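Local atomic coordinates of HutD (Pseudomonas fluorescens, PDB entry 5FCC), a protein that is of uncertain biochemical function but has a cupin-type fold and is probably linked to histidine utilisation. Residues Trp47-Ala52 and Thr144-Ser149; Gln67-Val72 and Phe116-Ser121. All coordinates share one frame; numbering follows the deposited sequence.

Interaction 1 of 2, residues Trp47-Ala52 and Thr144-Ser149; sequences WRLSIA and TVLVFS
Trp47 N is held by Asp37 OD1, which ties down the start of strand 47-54 just where the indole of Trp47 crosses to Thr144 and Leu146. The contact is a face-to-face packing of two antiparallel sheets in the cupin-type fold. Its strand segments run in nearly the same direction, 5° apart, with axes 10.3 Å apart at closest, and no hydrogen bond spans the gap: side chains do all the work. With CG of Trp47 set between the backbone N and the carbonyl carbon (chi1 56°), the six-membered part of the indole is what reaches the other sheet. Leu146 CD1 lies over one face of it, 4.1 Å from Trp47 CH2, while the methyl of Thr144 comes in obliquely, its CG2 3.9 Å from Trp47 CZ2. In the middle Leu49 and Leu146 meet tip to tip, CD2 of Leu49 lying 3.6 Å from CD2 of Leu146, the closest approach of the contact. Beyond them the Phe148 ring is stacked on Phe116 of strand 113-120, the strand beside 47-54 in the opposing sheet. All six touching residues are buried, and the atoms that meet across the gap are carbons. At the far end Ile51 crosses Phe148 at about a right angle and meets the edge of the ring near its plane, Ile51 CD1 lying 3.9 Å from Phe148 CZ.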
# COMPACT_ATOMS: atom_id res chain seq x y z
N TRP A 47 -11.97 -0.58 -3.25
CA TRP A 47 -11.80 -1.96 -2.84
C TRP A 47 -10.32 -2.23 -2.63
O TRP A 47 -9.46 -1.50 -3.15
CB TRP A 47 -12.38 -2.93 -3.86
CG TRP A 47 -11.85 -2.80 -5.25
CD1 TRP A 47 -12.43 -2.15 -6.31
CD2 TRP A 47 -10.63 -3.37 -5.75
NE1 TRP A 47 -11.66 -2.30 -7.45
CE2 TRP A 47 -10.54 -3.04 -7.13
CE3 TRP A 47 -9.63 -4.14 -5.18
CZ2 TRP A 47 -9.46 -3.42 -7.91
CZ3 TRP A 47 -8.56 -4.53 -5.96
CH2 TRP A 47 -8.49 -4.18 -7.31
N ARG A 48 -10.04 -3.31 -1.91
CA ARG A 48 -8.67 -3.71 -1.61
C ARG A 48 -8.60 -5.22 -1.38
O ARG A 48 -9.50 -5.81 -0.79
CB ARG A 48 -8.18 -2.94 -0.37
CG ARG A 48 -6.76 -3.25 0.00
CD ARG A 48 -6.48 -2.71 1.38
NE ARG A 48 -5.07 -2.90 1.68
CZ ARG A 48 -4.56 -2.78 2.89
NH1 ARG A 48 -5.37 -2.48 3.90
NH2 ARG A 48 -3.25 -2.97 3.08
N LEU A 49 -7.55 -5.84 -1.91
CA LEU A 49 -7.19 -7.20 -1.57
C LEU A 49 -5.93 -7.16 -0.73
O LEU A 49 -5.00 -6.40 -1.03
CB LEU A 49 -6.92 -8.04 -2.80
CG LEU A 49 -8.06 -8.82 -3.39
CD1 LEU A 49 -9.24 -7.98 -3.49
CD2 LEU A 49 -7.63 -9.26 -4.74
N SER A 50 -5.90 -7.98 0.31
CA SER A 50 -4.71 -8.05 1.15
C SER A 50 -4.73 -9.37 1.89
O SER A 50 -5.77 -10.03 1.99
CB SER A 50 -4.68 -6.88 2.14
OG SER A 50 -5.73 -7.01 3.09
N ILE A 51 -3.55 -9.77 2.37
CA ILE A 51 -3.41 -10.89 3.29
C ILE A 51 -3.11 -10.31 4.66
O ILE A 51 -2.14 -9.54 4.81
CB ILE A 51 -2.32 -11.85 2.86
CG1 ILE A 51 -2.65 -12.41 1.49
CG2 ILE A 51 -2.18 -12.97 3.91
CD1 ILE A 51 -1.43 -13.09 0.89
N ALA A 52 -3.94 -10.63 5.64
CA ALA A 52 -3.69 -10.20 7.00
C ALA A 52 -3.06 -11.37 7.74
O ALA A 52 -3.54 -12.51 7.66
CB ALA A 52 -4.95 -9.70 7.69
N THR A 144 -13.30 -5.57 -13.27
CA THR A 144 -12.08 -6.09 -12.66
C THR A 144 -12.29 -7.53 -12.23
O THR A 144 -13.27 -7.84 -11.54
CB THR A 144 -11.66 -5.29 -11.43
OG1 THR A 144 -11.60 -3.90 -11.74
CG2 THR A 144 -10.31 -5.80 -10.90
N VAL A 145 -11.35 -8.39 -12.59
CA VAL A 145 -11.41 -9.78 -12.18
C VAL A 145 -10.09 -10.11 -11.53
O VAL A 145 -9.02 -9.85 -12.09
CB VAL A 145 -11.71 -10.71 -13.35
CG1 VAL A 145 -11.76 -12.17 -12.85
CG2 VAL A 145 -13.03 -10.34 -13.99
N LEU A 146 -10.16 -10.66 -10.32
CA LEU A 146 -8.98 -11.04 -9.58
C LEU A 146 -9.05 -12.52 -9.27
O LEU A 146 -10.13 -13.07 -8.98
CB LEU A 146 -8.84 -10.22 -8.33
CG LEU A 146 -8.81 -8.73 -8.64
CD1 LEU A 146 -9.88 -8.04 -7.86
CD2 LEU A 146 -7.45 -8.22 -8.21
N VAL A 147 -7.92 -13.18 -9.36
CA VAL A 147 -7.83 -14.59 -9.09
C VAL A 147 -6.69 -14.71 -8.10
O VAL A 147 -5.55 -14.39 -8.43
CB VAL A 147 -7.57 -15.41 -10.33
CG1 VAL A 147 -7.54 -16.90 -9.99
CG2 VAL A 147 -8.60 -15.11 -11.36
N PHE A 148 -7.00 -15.14 -6.89
CA PHE A 148 -6.02 -15.24 -5.82
C PHE A 148 -5.75 -16.72 -5.57
O PHE A 148 -6.66 -17.46 -5.17
CB PHE A 148 -6.51 -14.53 -4.56
CG PHE A 148 -5.64 -14.74 -3.39
CD1 PHE A 148 -4.44 -14.05 -3.25
CD2 PHE A 148 -5.98 -15.67 -2.42
CE1 PHE A 148 -3.59 -14.28 -2.16
CE2 PHE A 148 -5.16 -15.88 -1.31
CZ PHE A 148 -3.96 -15.18 -1.20
N SER A 149 -4.51 -17.16 -5.83
CA SER A 149 -4.17 -18.57 -5.77
C SER A 149 -3.83 -19.03 -4.36
O SER A 149 -3.08 -18.37 -3.63
CB SER A 149 -2.97 -18.88 -6.68
OG SER A 149 -2.47 -20.13 -6.31

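Interaction 2 of 2, residues Gln67-Val72 and Phe116-Ser121. With EDO (1,2-ethanediol), chain C.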
# COMPACT_ATOMS: atom_id res chain seq x y z
N GLN A 67 -17.79 -3.18 2.97
CA GLN A 67 -18.16 -4.57 3.19
C GLN A 67 -16.89 -5.42 3.17
O GLN A 67 -16.05 -5.27 2.28
CB GLN A 67 -19.14 -5.02 2.10
CG GLN A 67 -19.49 -6.51 2.17
CD GLN A 67 -20.34 -6.83 3.39
OE1 GLN A 67 -21.31 -6.15 3.65
NE2 GLN A 67 -19.94 -7.85 4.17
N ARG A 68 -16.75 -6.32 4.13
CA ARG A 68 -15.59 -7.18 4.19
C ARG A 68 -15.95 -8.64 3.95
O ARG A 68 -17.03 -9.10 4.34
CB ARG A 68 -14.86 -7.02 5.52
CG ARG A 68 -14.51 -5.55 5.81
CD ARG A 68 -13.69 -5.42 7.06
NE ARG A 68 -12.41 -6.12 6.94
CZ ARG A 68 -11.47 -6.15 7.88
NH1 ARG A 68 -11.68 -5.54 9.04
NH2 ARG A 68 -10.33 -6.82 7.68
N VAL A 69 -15.04 -9.35 3.31
CA VAL A 69 -15.13 -10.79 3.17
C VAL A 69 -13.75 -11.32 3.45
O VAL A 69 -12.81 -11.04 2.70
CB VAL A 69 -15.61 -11.23 1.79
CG1 VAL A 69 -15.79 -12.73 1.78
CG2 VAL A 69 -16.91 -10.52 1.44
N ILE A 70 -13.60 -12.07 4.53
CA ILE A 70 -12.29 -12.59 4.89
C ILE A 70 -12.35 -14.10 4.91
O ILE A 70 -13.40 -14.72 5.13
CB ILE A 70 -11.82 -12.03 6.25
CG1 ILE A 70 -12.73 -12.57 7.35
CG2 ILE A 70 -11.90 -10.51 6.19
CD1 ILE A 70 -12.19 -12.35 8.76
N THR A 71 -11.20 -14.69 4.65
CA THR A 71 -11.08 -16.12 4.51
C THR A 71 -9.76 -16.54 5.14
O THR A 71 -8.71 -16.02 4.75
CB THR A 71 -11.08 -16.55 3.05
OG1 THR A 71 -12.25 -16.04 2.38
CG2 THR A 71 -11.05 -18.07 2.99
N VAL A 72 -9.81 -17.50 6.06
CA VAL A 72 -8.57 -18.09 6.56
C VAL A 72 -7.89 -18.83 5.42
O VAL A 72 -8.48 -19.74 4.84
CB VAL A 72 -8.84 -19.03 7.74
CG1 VAL A 72 -7.58 -19.76 8.08
CG2 VAL A 72 -9.36 -18.26 8.93
N PHE A 116 -7.04 -14.12 3.79
CA PHE A 116 -7.24 -13.37 2.57
C PHE A 116 -8.39 -12.41 2.78
O PHE A 116 -9.51 -12.85 3.10
CB PHE A 116 -7.53 -14.32 1.41
CG PHE A 116 -7.84 -13.62 0.16
CD1 PHE A 116 -6.84 -12.90 -0.51
CD2 PHE A 116 -9.13 -13.64 -0.37
CE1 PHE A 116 -7.11 -12.22 -1.70
CE2 PHE A 116 -9.42 -12.99 -1.56
CZ PHE A 116 -8.39 -12.25 -2.23
N ASN A 117 -8.13 -11.11 2.63
CA ASN A 117 -9.07 -10.04 2.94
C ASN A 117 -9.54 -9.38 1.65
O ASN A 117 -8.72 -8.82 0.89
CB ASN A 117 -8.45 -8.94 3.81
CG ASN A 117 -8.36 -9.32 5.28
OD1 ASN A 117 -8.65 -10.46 5.66
ND2 ASN A 117 -7.90 -8.39 6.10
N LEU A 118 -10.85 -9.39 1.43
CA LEU A 118 -11.49 -8.51 0.47
C LEU A 118 -12.24 -7.45 1.25
O LEU A 118 -12.92 -7.77 2.23
CB LEU A 118 -12.47 -9.24 -0.44
CG LEU A 118 -13.42 -8.33 -1.21
CD1 LEU A 118 -12.65 -7.40 -2.22
CD2 LEU A 118 -14.49 -9.16 -1.90
N ILE A 119 -12.13 -6.21 0.81
CA ILE A 119 -12.94 -5.13 1.34
C ILE A 119 -13.41 -4.32 0.15
O ILE A 119 -12.63 -4.11 -0.79
CB ILE A 119 -12.17 -4.28 2.37
CG1 ILE A 119 -13.11 -3.25 3.01
CG2 ILE A 119 -10.93 -3.59 1.75
CD1 ILE A 119 -12.59 -2.61 4.27
N TYR A 120 -14.67 -3.88 0.16
CA TYR A 120 -15.09 -2.98 -0.90
C TYR A 120 -16.21 -2.10 -0.38
O TYR A 120 -16.88 -2.39 0.62
CB TYR A 120 -15.54 -3.74 -2.15
CG TYR A 120 -16.81 -4.52 -1.88
CD1 TYR A 120 -16.76 -5.76 -1.27
CD2 TYR A 120 -18.06 -3.99 -2.20
CE1 TYR A 120 -17.93 -6.46 -0.97
CE2 TYR A 120 -19.22 -4.68 -1.91
CZ TYR A 120 -19.14 -5.92 -1.32
OH TYR A 120 -20.31 -6.58 -1.05
N SER A 121 -16.39 -0.99 -1.08
CA SER A 121 -17.43 -0.03 -0.78
C SER A 121 -18.66 -0.45 -1.55
O SER A 121 -18.64 -0.40 -2.79
CB SER A 121 -16.98 1.37 -1.20
OG SER A 121 -18.10 2.24 -1.26
C1 EDO C . -8.06 -9.20 9.92
O1 EDO C . -7.79 -8.22 8.92
C2 EDO C . -9.14 -10.16 9.38
O2 EDO C . -8.64 -10.77 8.19
O HOH W 1 -11.58 -7.44 4.55
O HOH W 2 -11.82 -13.54 1.71
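One water is gripped at three points above the ladder joining 67-72 to 116-121: it donates to Val69 O and Phe116 O and accepts from Thr71 OG1, the last bond being 2.6 Å from OG1 to the water. Thr71 OG1 is also bonded to Trp131 NE1, so the hydroxyl carries a link across to strand 125-132 of the other large sheet. The ladder is a regular antiparallel pairing in the cupin sheet. Gln67-Tyr120, Val69-Leu118 and Thr71-Phe116 are the hydrogen-bonded pairs; Arg68-Ile119 and Ile70-Asn117 lie between them as non-hydrogen-bonded pairs. Gln67 N to Tyr120 O, at 2.6 Å, is the shortest rung, while Thr71 N to Phe116 O is markedly bent at 138°. In the gaps Ile119 CA and Ile70 CA add CA-H...O contacts to Gln67 O and Phe116 O.

On the face carrying Arg68 and Ile119, CG of Arg68 packs 3.8 Å from Ile119 CD1. The arginine chain then bends at chi3 (61°), and its NE donates to a second water, which in turn donates to Leu118 O at 2.7 Å. Its NH2 bonds 1,2-ethanediol O1 at 3.2 Å, at the guanidinium edge; this molecule, probably from the crystallisation liquor, is also bonded to Asp115 OD2. On the face of Val69 and Leu118, Gln67 runs alongside Tyr120, and its CB makes a CH-pi contact over the phenol ring, 3.9 Å from the Tyr120 centroid.

Starting from the N terminus, the chain lays down 47-52, then 67-72, and after several intervening strands returns as 116-121, antiparallel to 67-72, before reaching 144-149. Interaction 2 therefore closes the inner loop, with 43 residues between its segments, and interaction 1 the outer one, with 91; the two nest without crossing. Interaction 2 joins neighbouring strands within the six-stranded sheet, whereas interaction 1 presses that sheet against the five-stranded one. They meet along the seam between strands 47-54 and 113-120, which are themselves adjacent: Ser50 O lies 2.7 Å from Asn117 N and Arg48 N 2.9 Å from Ile119 O, both probable hydrogen bonds. Three consecutive strands of one sheet are thus joined edge to edge.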